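Local coordinates for flagellar protein FliL (Vibrio alginolyticus, PDB 6AHP) that probably assists the function of the bacterial flagellar motor through a stomatin-like periplasmic domain, at residues P13-F18 and L28-A33; K32-V37 and L103-V108; D85-L90 and P97-V102; S59-A64 and V76-R81; S5-V10 and M36-E41. All blocks are in the same frame, centred on the assembly; numbering follows the deposited sequence.

Contact 1 (P13-F18 and L28-A33); sequences PQAFVF and LVQIKA
The carbonyl oxygen of Phe16 takes two donors from the facing strand: the amide N of Ile31, 2.8 Å from Phe16 O and in its carbonyl plane, and the weaker CA-H of Gln30, with CA 3.2 Å from Phe16 O. Val29 O is used in the same way by Phe18 N and the CA-H of Val17. Phe16 N to Ile31 O and Val29 N to Phe18 O complete two hydrogen-bonded pairs, which bracket the non-hydrogen-bonded pair Val17-Gln30. The axes of strands 15-18 and 28-33 make 160°, hence antiparallel.

On the face carrying Phe16, Phe18, Val29 and Ile31, an aromatic ring is fixed from two directions. Val29 CB stands over one face of the Phe18 ring, 3.8 Å from the centroid and offset toward the rim, a CH-pi contact. Ile31 CD1 comes in at the ring edge, 3.6 Å from Phe18 CE1. With Phe18 CG between its own backbone N and carbonyl carbon (chi1 58°), the ring end comes back toward Val29. The ring of Phe61, from helix 50-62, meets that of Phe18 with the planes only about 15° apart. Phe16 CE2 approaches Ala33 CB more loosely, at 4.2 Å.

Across the other face, Val17 CG2 presses on Gln30 CG at 3.3 Å, a tight meeting, and Val17 CG1 touches Leu28 CD2. Lys32 CE passes 3.5 Å from Pro13 O, while NZ bonds to Asn11. This is an antiparallel beta hairpin, formed by strands 7-21 and 26-38, with its aromatic face packed against helix 50-62.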
# COMPACT_ATOMS: atom_id res chain seq x y z
N PRO A 13 -10.82 -8.51 2.31
CA PRO A 13 -11.15 -9.20 3.57
C PRO A 13 -10.45 -8.63 4.80
O PRO A 13 -11.06 -8.61 5.88
CB PRO A 13 -10.73 -10.65 3.30
CG PRO A 13 -10.62 -10.76 1.79
CD PRO A 13 -10.19 -9.41 1.32
N GLN A 14 -9.21 -8.17 4.68
CA GLN A 14 -8.45 -7.72 5.84
C GLN A 14 -8.72 -6.25 6.13
O GLN A 14 -8.44 -5.38 5.29
CB GLN A 14 -6.95 -7.95 5.61
CG GLN A 14 -6.06 -7.45 6.75
CD GLN A 14 -6.07 -8.37 7.96
OE1 GLN A 14 -7.09 -8.50 8.66
NE2 GLN A 14 -4.94 -9.01 8.22
N ALA A 15 -9.23 -5.97 7.33
CA ALA A 15 -9.47 -4.59 7.74
C ALA A 15 -8.17 -3.80 7.80
O ALA A 15 -7.10 -4.33 8.10
CB ALA A 15 -10.14 -4.55 9.11
N PHE A 16 -8.27 -2.51 7.49
CA PHE A 16 -7.12 -1.61 7.60
C PHE A 16 -7.01 -1.09 9.02
O PHE A 16 -7.96 -0.51 9.56
CB PHE A 16 -7.24 -0.46 6.59
CG PHE A 16 -7.20 -0.94 5.19
CD1 PHE A 16 -6.00 -1.04 4.52
CD2 PHE A 16 -8.35 -1.38 4.57
CE1 PHE A 16 -5.95 -1.54 3.21
CE2 PHE A 16 -8.32 -1.88 3.27
CZ PHE A 16 -7.11 -1.96 2.59
N VAL A 17 -5.85 -1.32 9.63
CA VAL A 17 -5.51 -0.82 10.96
C VAL A 17 -4.27 0.06 10.82
O VAL A 17 -3.24 -0.40 10.30
CB VAL A 17 -5.25 -1.96 11.95
CG1 VAL A 17 -4.81 -1.38 13.29
CG2 VAL A 17 -6.47 -2.85 12.06
N PHE A 18 -4.36 1.30 11.28
CA PHE A 18 -3.27 2.24 11.12
C PHE A 18 -3.36 3.28 12.23
O PHE A 18 -4.44 3.56 12.75
CB PHE A 18 -3.30 2.93 9.75
CG PHE A 18 -4.58 3.65 9.49
CD1 PHE A 18 -5.71 2.96 9.08
CD2 PHE A 18 -4.67 5.02 9.68
CE1 PHE A 18 -6.88 3.61 8.86
CE2 PHE A 18 -5.85 5.68 9.47
CZ PHE A 18 -6.96 4.97 9.05
N LEU A 28 -5.56 4.65 17.45
CA LEU A 28 -5.70 3.72 16.35
C LEU A 28 -7.00 3.94 15.58
O LEU A 28 -7.99 4.45 16.12
CB LEU A 28 -5.65 2.27 16.85
CG LEU A 28 -4.29 1.59 16.97
CD1 LEU A 28 -3.49 2.15 18.13
CD2 LEU A 28 -4.46 0.09 17.10
N VAL A 29 -6.95 3.43 14.29
CA VAL A 29 -8.13 3.42 13.44
C VAL A 29 -8.26 2.04 12.82
O VAL A 29 -7.26 1.41 12.44
CB VAL A 29 -8.04 4.50 12.34
CG1 VAL A 29 -9.38 4.71 11.66
CG2 VAL A 29 -7.50 5.81 12.91
N GLN A 30 -9.49 1.55 12.76
CA GLN A 30 -9.83 0.38 11.95
C GLN A 30 -10.87 0.78 10.91
O GLN A 30 -11.88 1.41 11.24
CB GLN A 30 -10.33 -0.78 12.82
CG GLN A 30 -9.71 -2.12 12.41
CD GLN A 30 -10.40 -3.35 12.99
OE1 GLN A 30 -11.64 -3.42 13.00
NE2 GLN A 30 -9.62 -4.33 13.44
N ILE A 31 -10.60 0.44 9.65
CA ILE A 31 -11.48 0.63 8.51
C ILE A 31 -11.65 -0.71 7.82
O ILE A 31 -10.67 -1.40 7.53
CB ILE A 31 -10.93 1.69 7.53
CG1 ILE A 31 -11.28 3.08 8.01
CG2 ILE A 31 -11.51 1.48 6.13
CD1 ILE A 31 -10.22 4.10 7.74
N LYS A 32 -12.88 -1.17 7.62
CA LYS A 32 -13.19 -2.31 6.75
C LYS A 32 -13.75 -1.77 5.44
O LYS A 32 -14.58 -0.85 5.45
CB LYS A 32 -14.19 -3.26 7.42
CG LYS A 32 -14.62 -4.45 6.59
CD LYS A 32 -13.52 -5.48 6.45
CE LYS A 32 -14.04 -6.70 5.70
NZ LYS A 32 -14.72 -6.31 4.41
N ALA A 33 -13.29 -2.33 4.32
CA ALA A 33 -13.57 -1.74 3.02
C ALA A 33 -13.89 -2.81 1.97
O ALA A 33 -13.47 -3.96 2.08
CB ALA A 33 -12.38 -0.90 2.52

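Contact 2 (K32-V37 and L103-V108); sequences KAQLMV and LFTDFV
Lys32 meets two residues of the opposing strand at once. Its N donates to Asp106 O at 3.0 Å, and its O accepts from Thr105 N at 2.9 Å. Beside them the side chains of Lys32 and Thr105 run alongside each other in the same direction, with Lys32 CG 3.3 Å from Thr105 OG1. Asp106 CB rests against Lys32 CB at 3.8 Å.

Past this point the pairing is regular: Gln34 and Leu103 exchange two backbone bonds, Leu103 N to Gln34 O being the shorter at 2.7 Å and nearly straight (167°). Between this pair and the bulge, Ala33 and Phe104 form a non-hydrogen-bonded pair that brings Ala33 CB to within 4.2 Å of Phe104 CD1.

A second shell ties the polar ends together. One water takes hydrogen bonds from Lys32 NZ, besides its bond to Asn11, and from Gln34 NE2, at 2.7 Å from the latter; the water is also bonded to Thr105 OG1, so it joins both strands. On the other side of the sheet, Arg79 and Ala82 of helix 72-94 pack on Phe104. With Thr105 and Asp106 both facing Lys32, the register slips by one: a classic beta bulge in an antiparallel sheet.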
# COMPACT_ATOMS: atom_id res chain seq x y z
N LYS A 32 -12.88 -1.17 7.62
CA LYS A 32 -13.19 -2.31 6.75
C LYS A 32 -13.75 -1.77 5.44
O LYS A 32 -14.58 -0.85 5.45
CB LYS A 32 -14.19 -3.26 7.42
CG LYS A 32 -14.62 -4.45 6.59
CD LYS A 32 -13.52 -5.48 6.45
CE LYS A 32 -14.04 -6.70 5.70
NZ LYS A 32 -14.72 -6.31 4.41
N ALA A 33 -13.29 -2.33 4.32
CA ALA A 33 -13.57 -1.74 3.02
C ALA A 33 -13.89 -2.81 1.97
O ALA A 33 -13.47 -3.96 2.08
CB ALA A 33 -12.38 -0.90 2.52
N GLN A 34 -14.61 -2.38 0.94
CA GLN A 34 -14.87 -3.19 -0.25
C GLN A 34 -14.82 -2.27 -1.46
O GLN A 34 -14.91 -1.05 -1.34
CB GLN A 34 -16.24 -3.92 -0.19
CG GLN A 34 -16.38 -4.95 0.94
CD GLN A 34 -17.57 -5.88 0.77
OE1 GLN A 34 -17.89 -6.35 -0.33
NE2 GLN A 34 -18.25 -6.17 1.88
N LEU A 35 -14.71 -2.88 -2.64
CA LEU A 35 -14.67 -2.13 -3.89
C LEU A 35 -15.97 -2.35 -4.66
O LEU A 35 -16.41 -3.49 -4.85
CB LEU A 35 -13.48 -2.56 -4.76
CG LEU A 35 -12.15 -2.61 -3.98
CD1 LEU A 35 -11.11 -3.39 -4.77
CD2 LEU A 35 -11.67 -1.17 -3.62
N MET A 36 -16.56 -1.25 -5.14
CA MET A 36 -17.68 -1.30 -6.06
C MET A 36 -17.15 -1.18 -7.49
O MET A 36 -16.39 -0.25 -7.79
CB MET A 36 -18.67 -0.19 -5.75
CG MET A 36 -19.95 -0.22 -6.56
SD MET A 36 -21.01 1.08 -5.86
CE MET A 36 -21.21 2.11 -7.31
N VAL A 37 -17.49 -2.14 -8.34
CA VAL A 37 -17.02 -2.16 -9.71
C VAL A 37 -18.23 -2.41 -10.61
O VAL A 37 -19.27 -2.89 -10.16
CB VAL A 37 -15.94 -3.25 -9.97
CG1 VAL A 37 -14.79 -3.20 -8.90
CG2 VAL A 37 -16.59 -4.63 -9.96
N LEU A 103 -15.88 1.41 -0.67
CA LEU A 103 -16.94 1.45 0.32
C LEU A 103 -16.32 1.14 1.68
O LEU A 103 -15.52 0.21 1.78
CB LEU A 103 -18.03 0.40 0.01
CG LEU A 103 -18.73 0.41 -1.34
CD1 LEU A 103 -19.74 -0.75 -1.45
CD2 LEU A 103 -19.42 1.74 -1.50
N PHE A 104 -16.65 1.95 2.69
CA PHE A 104 -16.26 1.70 4.07
C PHE A 104 -17.50 1.14 4.78
O PHE A 104 -18.50 1.85 4.95
CB PHE A 104 -15.76 2.97 4.76
CG PHE A 104 -14.57 3.64 4.09
CD1 PHE A 104 -13.82 2.99 3.13
CD2 PHE A 104 -14.17 4.92 4.47
CE1 PHE A 104 -12.72 3.61 2.52
CE2 PHE A 104 -13.07 5.56 3.86
CZ PHE A 104 -12.35 4.91 2.89
N THR A 105 -17.42 -0.10 5.18
CA THR A 105 -18.45 -0.79 5.91
C THR A 105 -18.29 -0.67 7.43
O THR A 105 -19.25 -0.71 8.08
CB THR A 105 -18.65 -2.25 5.52
OG1 THR A 105 -17.46 -2.98 5.73
CG2 THR A 105 -19.05 -2.37 4.10
N ASP A 106 -17.05 -0.49 7.93
CA ASP A 106 -16.75 -0.22 9.33
C ASP A 106 -15.73 0.91 9.40
O ASP A 106 -14.81 0.93 8.64
CB ASP A 106 -16.19 -1.40 10.06
CG ASP A 106 -17.05 -2.66 9.86
OD1 ASP A 106 -17.98 -2.67 9.06
OD2 ASP A 106 -16.76 -3.70 10.51
N PHE A 107 -15.95 1.81 10.31
CA PHE A 107 -15.08 2.94 10.50
C PHE A 107 -15.05 3.30 11.96
O PHE A 107 -15.97 3.88 12.45
CB PHE A 107 -15.65 4.10 9.77
CG PHE A 107 -14.64 5.08 9.30
CD1 PHE A 107 -13.70 5.56 10.15
CD2 PHE A 107 -14.69 5.55 8.03
CE1 PHE A 107 -12.79 6.48 9.72
CE2 PHE A 107 -13.79 6.46 7.60
CZ PHE A 107 -12.84 6.92 8.45
N VAL A 108 -13.99 2.99 12.66
CA VAL A 108 -13.94 3.28 14.06
C VAL A 108 -12.64 3.83 14.60
O VAL A 108 -11.60 3.37 14.25
CB VAL A 108 -14.22 1.99 14.81
CG1 VAL A 108 -15.35 1.27 14.15
CG2 VAL A 108 -13.01 1.11 14.78
O HOH W 1 -17.42 -5.48 4.37

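Contact 3 (D85-L90 and P97-V102); sequences DIKAAL and PVIEKV
Ile86 and Ile99 cross nearly perpendicular to each other, with Ile86 CG2 3.6 Å from Ile99 CD1. Ile99 CG1 lies between the backbone N and carbonyl carbon (chi1 65°), and from there CD1 reaches the helix. One turn further on, Leu90 and Val98 repeat the perpendicular crossing: Leu90 CD1 sits 3.6 Å from Val98 CB and also 3.5 Å from Pro97 O. These buried branched side chains thus interlock crosswise rather than lying alongside one another.

Lys87 behaves differently. Its chain is extended beyond CG and obliquely crosses the proline ring, with Lys87 CG 3.8 Å from Pro97 CB. CE then passes the peptide oxygens of Ile99 and Glu100, bringing NZ within 3.0 Å of Glu100 O in a hydrogen bond. The ammonium approaches from above the carbonyl plane, 43° out of it. Its further charged partner, Glu84, is distant and the ion pair weak; the carboxylate of Glu100 turns instead to Arg38 in a salt bridge.

Around this, Leu52 and Leu57 of helix 50-62 pack on Leu90 and Ile86 respectively, while Ser83 OG receives Val102 N. Ile86 CD1 reaches Val102 CB (4.3 Å), on strand 101-109. The arrangement is a helix-to-strand connection folded back on helix 72-94, entering the sheet through a classic beta bulge in which Glu100 and Lys101 both face Met36.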
# COMPACT_ATOMS: atom_id res chain seq x y z
N ASP A 85 -7.31 7.97 -5.24
CA ASP A 85 -5.93 7.46 -5.23
C ASP A 85 -5.85 6.09 -5.89
O ASP A 85 -4.90 5.82 -6.63
CB ASP A 85 -5.38 7.39 -3.80
CG ASP A 85 -5.03 8.79 -3.23
OD1 ASP A 85 -4.89 9.76 -4.01
OD2 ASP A 85 -4.90 8.92 -1.98
N ILE A 86 -6.85 5.22 -5.65
CA ILE A 86 -6.87 3.90 -6.30
C ILE A 86 -7.00 4.05 -7.81
O ILE A 86 -6.31 3.39 -8.59
CB ILE A 86 -8.02 3.02 -5.75
CG1 ILE A 86 -7.75 2.58 -4.32
CG2 ILE A 86 -8.27 1.78 -6.66
CD1 ILE A 86 -9.02 2.15 -3.55
N LYS A 87 -7.92 4.89 -8.25
CA LYS A 87 -8.11 5.06 -9.68
C LYS A 87 -6.83 5.58 -10.33
O LYS A 87 -6.41 5.08 -11.38
CB LYS A 87 -9.29 5.99 -9.93
CG LYS A 87 -10.65 5.36 -9.71
CD LYS A 87 -11.77 6.41 -9.88
CE LYS A 87 -13.08 5.86 -9.33
NZ LYS A 87 -14.16 6.89 -9.40
N ALA A 88 -6.16 6.53 -9.66
CA ALA A 88 -4.91 7.08 -10.19
C ALA A 88 -3.82 6.01 -10.26
O ALA A 88 -3.12 5.90 -11.27
CB ALA A 88 -4.48 8.29 -9.35
N ALA A 89 -3.69 5.19 -9.20
CA ALA A 89 -2.74 4.06 -9.23
C ALA A 89 -3.04 3.07 -10.36
O ALA A 89 -2.12 2.57 -11.03
CB ALA A 89 -2.76 3.30 -7.90
N LEU A 90 -4.29 2.72 -10.56
CA LEU A 90 -4.58 1.74 -11.60
C LEU A 90 -4.49 2.37 -12.99
O LEU A 90 -4.08 1.70 -13.95
CB LEU A 90 -5.96 1.13 -11.37
CG LEU A 90 -6.03 0.31 -10.07
CD1 LEU A 90 -7.44 0.01 -9.71
CD2 LEU A 90 -5.27 -0.99 -10.24
N PRO A 97 -9.15 3.09 -14.70
CA PRO A 97 -9.50 3.33 -13.32
C PRO A 97 -9.89 2.09 -12.54
O PRO A 97 -9.69 2.09 -11.39
CB PRO A 97 -10.60 4.36 -13.40
CG PRO A 97 -11.18 4.16 -14.70
CD PRO A 97 -10.05 3.79 -15.59
N VAL A 98 -10.55 1.17 -13.20
CA VAL A 98 -11.02 -0.10 -12.72
C VAL A 98 -12.22 -0.05 -11.80
O VAL A 98 -13.18 -0.64 -12.07
CB VAL A 98 -9.89 -0.99 -12.17
CG1 VAL A 98 -10.37 -2.23 -11.50
CG2 VAL A 98 -8.85 -1.21 -13.21
N ILE A 99 -12.14 0.64 -10.72
CA ILE A 99 -13.22 0.69 -9.79
C ILE A 99 -14.14 1.86 -9.95
O ILE A 99 -13.82 2.79 -10.56
CB ILE A 99 -12.73 0.69 -8.32
CG1 ILE A 99 -11.95 1.95 -8.00
CG2 ILE A 99 -11.88 -0.48 -8.05
CD1 ILE A 99 -11.81 2.24 -6.53
N GLU A 100 -15.33 1.72 -9.44
CA GLU A 100 -16.31 2.78 -9.24
C GLU A 100 -15.95 3.67 -8.06
O GLU A 100 -15.96 4.89 -8.18
CB GLU A 100 -17.70 2.17 -9.04
CG GLU A 100 -18.24 1.53 -10.28
CD GLU A 100 -18.92 2.53 -11.22
OE1 GLU A 100 -18.35 2.81 -12.31
OE2 GLU A 100 -20.03 3.02 -10.85
N LYS A 101 -15.86 2.99 -6.91
CA LYS A 101 -15.58 3.68 -5.66
C LYS A 101 -15.26 2.62 -4.63
O LYS A 101 -15.58 1.44 -4.81
CB LYS A 101 -16.78 4.54 -5.20
CG LYS A 101 -18.12 3.78 -5.24
CD LYS A 101 -19.19 4.38 -4.33
CE LYS A 101 -20.02 5.43 -5.04
NZ LYS A 101 -20.66 4.97 -6.31
N VAL A 102 -14.60 3.03 -3.54
CA VAL A 102 -14.39 2.12 -2.42
C VAL A 102 -15.47 2.44 -1.39
O VAL A 102 -15.94 3.57 -1.26
CB VAL A 102 -12.96 2.20 -1.83
CG1 VAL A 102 -12.58 3.58 -1.50
CG2 VAL A 102 -12.80 1.32 -0.59

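Contact 4 (S59-A64 and V76-R81); sequences STFASA and VELRDR
The Phe61 ring, which also faces the sheet at Phe18, is met obliquely by Leu78 CD2, 4.2 Å from Phe61 CD1, and the two side chains are nearly perpendicular.

Leu78 is central to the contact: three of the four residue pairs involve its two methyls. Its CG is anti to the backbone N (chi1 -159°), and the branch ends come nearer helix 50-62 and divide: CD2 goes to the phenyl ring, while CD1 packs 3.6 Å from Ala64 CB and 4.3 Å from Thr60 CG2. Thr60 CG2 also approaches Arg81 CB, at 4.2 Å. Only carbon atoms make these approaches, although Thr60 is polar: its OG1 is occupied by Ser56 O and Asp85.

Ala64 follows the end of the helix. Ser63 is the first residue to leave helical torsions, and Ala64 N still bonds to Phe61 O at 3.2 Å. The CA atoms of Thr60 and Arg81 are 7.2 Å apart, a close approach between the chain segments. The contact joins the end of helix 50-62 to helix 72-94. Arg75 of the second subunit packs on Ala62, Gln68 and Leu69 of helix 66-70 adjoin Leu78, and Phe61 and Leu78 reach the sheet at Phe18 and at Phe107 of strand 101-109.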
# COMPACT_ATOMS: atom_id res chain seq x y z
N SER A 59 -1.73 3.89 2.02
CA SER A 59 -1.09 5.19 1.80
C SER A 59 -2.06 6.32 2.07
O SER A 59 -1.69 7.34 2.67
CB SER A 59 -0.56 5.30 0.38
OG SER A 59 0.57 4.48 0.18
N THR A 60 -3.31 6.19 1.61
CA THR A 60 -4.27 7.25 1.82
C THR A 60 -4.53 7.45 3.30
O THR A 60 -4.49 8.57 3.80
CB THR A 60 -5.59 6.97 1.12
OG1 THR A 60 -5.35 6.78 -0.29
CG2 THR A 60 -6.53 8.16 1.35
N PHE A 61 -4.83 6.36 4.02
CA PHE A 61 -5.12 6.45 5.45
C PHE A 61 -3.92 6.93 6.27
O PHE A 61 -4.10 7.61 7.28
CB PHE A 61 -5.60 5.09 5.96
CG PHE A 61 -6.82 4.57 5.26
CD1 PHE A 61 -7.77 5.45 4.74
CD2 PHE A 61 -7.04 3.21 5.14
CE1 PHE A 61 -8.90 4.97 4.11
CE2 PHE A 61 -8.18 2.71 4.51
CZ PHE A 61 -9.11 3.60 3.99
N ALA A 62 -2.70 6.56 5.87
CA ALA A 62 -1.52 6.99 6.62
C ALA A 62 -1.40 8.51 6.67
O ALA A 62 -0.94 9.06 7.68
CB ALA A 62 -0.26 6.39 6.00
N SER A 63 -1.83 9.21 5.62
CA SER A 63 -1.73 10.66 5.56
C SER A 63 -3.02 11.36 5.96
O SER A 63 -3.30 12.46 5.48
CB SER A 63 -1.32 11.11 4.16
OG SER A 63 -2.45 11.12 3.31
N ALA A 64 -3.82 10.76 6.83
CA ALA A 64 -4.98 11.43 7.39
C ALA A 64 -4.69 11.86 8.83
O ALA A 64 -3.91 11.22 9.53
CB ALA A 64 -6.20 10.52 7.35
N VAL A 76 -16.16 11.97 4.55
CA VAL A 76 -16.48 11.95 3.13
C VAL A 76 -15.23 12.26 2.32
O VAL A 76 -14.93 11.60 1.32
CB VAL A 76 -17.61 12.96 2.82
CG1 VAL A 76 -17.88 13.02 1.32
CG2 VAL A 76 -18.87 12.60 3.60
N GLU A 77 -14.48 13.27 2.75
CA GLU A 77 -13.28 13.69 2.03
C GLU A 77 -12.25 12.56 1.99
O GLU A 77 -11.63 12.32 0.95
CB GLU A 77 -12.72 14.92 2.72
CG GLU A 77 -11.80 15.74 1.86
CD GLU A 77 -10.64 16.30 2.66
OE1 GLU A 77 -10.86 17.29 3.39
OE2 GLU A 77 -9.52 15.75 2.55
N LEU A 78 -12.08 11.85 3.11
CA LEU A 78 -11.19 10.69 3.16
C LEU A 78 -11.64 9.58 2.20
O LEU A 78 -10.81 9.00 1.48
CB LEU A 78 -11.12 10.15 4.58
CG LEU A 78 -9.88 9.30 4.87
CD1 LEU A 78 -8.59 10.07 4.63
CD2 LEU A 78 -9.94 8.69 6.25
N ARG A 79 -12.93 9.26 2.20
CA ARG A 79 -13.46 8.24 1.29
C ARG A 79 -13.18 8.62 -0.16
O ARG A 79 -12.70 7.78 -0.94
CB ARG A 79 -14.96 8.05 1.51
CG ARG A 79 -15.40 7.73 2.94
CD ARG A 79 -16.84 7.16 3.03
NE ARG A 79 -17.87 8.14 2.67
CZ ARG A 79 -18.39 8.28 1.45
NH1 ARG A 79 -19.32 9.21 1.21
NH2 ARG A 79 -17.98 7.49 0.46
N ASP A 80 -13.49 9.87 -0.55
CA ASP A 80 -13.29 10.30 -1.94
C ASP A 80 -11.82 10.28 -2.33
O ASP A 80 -11.48 9.92 -3.46
CB ASP A 80 -13.84 11.71 -2.16
CG ASP A 80 -15.36 11.77 -2.12
OD1 ASP A 80 -16.00 10.71 -2.30
OD2 ASP A 80 -15.89 12.88 -1.87
N ARG A 81 -10.95 10.77 -1.44
CA ARG A 81 -9.51 10.68 -1.70
C ARG A 81 -9.07 9.23 -1.93
O ARG A 81 -8.29 8.96 -2.84
CB ARG A 81 -8.72 11.25 -0.53
CG ARG A 81 -8.57 12.73 -0.62
CD ARG A 81 -7.56 13.12 -1.68
NE ARG A 81 -7.09 14.46 -1.38
CZ ARG A 81 -5.94 14.73 -0.76
NH1 ARG A 81 -5.11 13.75 -0.41
NH2 ARG A 81 -5.62 15.99 -0.51

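Contact 5 (S5-V10 and M36-E41); sequences SPIAYV and MVRGAE
Ala8 and Val37 are joined by two backbone hydrogen bonds: Ala8 N to Val37 O, 2.9 Å, and Val37 N to Ala8 O, the straighter at 172°. Flanking this pair, Ile7-Arg38 and Tyr9-Met36 are non-hydrogen-bonded pairs of the antiparallel ladder. Gly39 N continues the series to Pro6 O at 3.0 Å. Gly39, at the N-cap position before helix 40-48, has a phi of 99°, a backbone shape that suits a residue with no beta carbon to press on Arg38 O.

The charged contact belongs to Arg38. NH1 donates to Ser5 O at 3.2 Å, the oxygen lying at the guanidinium edge, within 8° of its plane. Ile7 covers one face of that group, its CG1 3.3 Å above the plane and offset toward the rim, while CD1 comes 3.4 Å from Arg38 NH2. NE forms a salt bridge with Glu100.

Apolar packing completes the account. Tyr9 and Met36 extend in parallel from their strands, with Met36 CG 3.7 Å from Tyr9 CE1; Met36 SD is 5.4 Å from the ring centroid in an oblique Met-aromatic contact. On the other face Ala8 CB meets Val37 CG2 at 4.1 Å. Arg38 is thus bonded at two nitrogens and covered on one face, so its rotation is restricted, and the paired charge of Glu100 probably favours its position at this open end of the hairpin.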
# COMPACT_ATOMS: atom_id res chain seq x y z
N SER A 5 -23.02 -1.47 -17.18
CA SER A 5 -22.76 -2.88 -16.95
C SER A 5 -22.98 -3.21 -15.47
O SER A 5 -22.87 -2.33 -14.61
CB SER A 5 -21.34 -3.23 -17.38
OG SER A 5 -20.44 -2.16 -17.17
N PRO A 6 -23.24 -4.45 -15.15
CA PRO A 6 -23.78 -4.73 -13.81
C PRO A 6 -22.78 -4.52 -12.66
O PRO A 6 -21.61 -4.92 -12.73
CB PRO A 6 -24.20 -6.21 -13.90
CG PRO A 6 -23.33 -6.77 -14.97
CD PRO A 6 -23.16 -5.66 -15.97
N ILE A 7 -23.29 -3.94 -11.58
CA ILE A 7 -22.49 -3.72 -10.38
C ILE A 7 -22.08 -5.05 -9.78
O ILE A 7 -22.81 -6.05 -9.83
CB ILE A 7 -23.28 -2.86 -9.38
CG1 ILE A 7 -23.48 -1.47 -9.93
CG2 ILE A 7 -22.60 -2.76 -8.03
CD1 ILE A 7 -24.53 -0.69 -9.15
N ALA A 8 -20.86 -5.07 -9.24
CA ALA A 8 -20.40 -6.16 -8.40
C ALA A 8 -19.51 -5.58 -7.31
O ALA A 8 -19.03 -4.45 -7.41
CB ALA A 8 -19.66 -7.24 -9.21
N TYR A 9 -19.30 -6.36 -6.26
CA TYR A 9 -18.53 -5.93 -5.09
C TYR A 9 -17.38 -6.89 -4.88
O TYR A 9 -17.56 -8.11 -4.88
CB TYR A 9 -19.42 -5.86 -3.81
CG TYR A 9 -20.57 -4.92 -4.03
CD1 TYR A 9 -20.40 -3.55 -3.92
CD2 TYR A 9 -21.81 -5.39 -4.41
CE1 TYR A 9 -21.44 -2.68 -4.18
CE2 TYR A 9 -22.86 -4.53 -4.66
CZ TYR A 9 -22.67 -3.19 -4.56
OH TYR A 9 -23.72 -2.35 -4.82
N VAL A 10 -16.19 -6.33 -4.73
CA VAL A 10 -14.98 -7.08 -4.49
C VAL A 10 -14.62 -6.84 -3.04
O VAL A 10 -14.27 -5.71 -2.66
CB VAL A 10 -13.84 -6.63 -5.43
CG1 VAL A 10 -12.50 -7.21 -4.95
CG2 VAL A 10 -14.13 -7.03 -6.87
N MET A 36 -16.56 -1.25 -5.14
CA MET A 36 -17.68 -1.30 -6.06
C MET A 36 -17.15 -1.18 -7.49
O MET A 36 -16.39 -0.25 -7.79
CB MET A 36 -18.67 -0.19 -5.75
CG MET A 36 -19.95 -0.22 -6.56
SD MET A 36 -21.01 1.08 -5.86
CE MET A 36 -21.21 2.11 -7.31
N VAL A 37 -17.49 -2.14 -8.34
CA VAL A 37 -17.02 -2.16 -9.71
C VAL A 37 -18.23 -2.41 -10.61
O VAL A 37 -19.27 -2.89 -10.16
CB VAL A 37 -15.94 -3.25 -9.97
CG1 VAL A 37 -14.79 -3.20 -8.90
CG2 VAL A 37 -16.59 -4.63 -9.96
N ARG A 38 -18.06 -2.11 -11.90
CA ARG A 38 -19.05 -2.44 -12.92
C ARG A 38 -18.43 -3.33 -13.98
O ARG A 38 -17.47 -2.92 -14.65
CB ARG A 38 -19.64 -1.17 -13.54
CG ARG A 38 -20.69 -0.48 -12.64
CD ARG A 38 -21.26 0.77 -13.31
NE ARG A 38 -22.14 1.49 -12.40
CZ ARG A 38 -23.41 1.17 -12.19
NH1 ARG A 38 -23.93 0.12 -12.83
NH2 ARG A 38 -24.15 1.88 -11.34
N GLY A 39 -18.95 -4.54 -14.12
CA GLY A 39 -18.63 -5.43 -15.20
C GLY A 39 -17.59 -6.48 -14.82
O GLY A 39 -16.77 -6.30 -13.90
N ALA A 40 -17.61 -7.58 -15.57
CA ALA A 40 -16.74 -8.72 -15.25
C ALA A 40 -15.27 -8.37 -15.43
O ALA A 40 -14.42 -8.87 -14.68
CB ALA A 40 -17.10 -9.93 -16.12
N GLU A 41 -14.93 -7.55 -16.43
CA GLU A 41 -13.51 -7.28 -16.68
C GLU A 41 -12.93 -6.38 -15.60
O GLU A 41 -11.78 -6.58 -15.16
CB GLU A 41 -13.29 -6.65 -18.05
CG GLU A 41 -11.77 -6.57 -18.38
CD GLU A 41 -11.38 -5.53 -19.42
OE1 GLU A 41 -12.23 -5.11 -20.23
OE2 GLU A 41 -10.19 -5.12 -19.42

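Overall arrangement
Strand 26-38 runs through three of the contacts: it pairs with strand 7-21 in contacts 1 and 5, whose centres lie about 23 Å apart, and with strand 101-109 in contact 2. Contacts 1 and 2 share Lys32 and Ala33, and contacts 2 and 5 share Met36 and Val37, so one central strand carries them in turn. Contact 3, about 14 Å from contact 2 between centres, leads into strand 101-109; Met36 O accepts Glu100 N at 2.8 Å. Contact 4 lies over contact 1, where Phe18 CZ comes 3.4 Å from Phe61 CB, and meets contact 3 through Asp85 OD2 and Thr60 OG1. Helices thus pack on one face of a three-stranded antiparallel sheet.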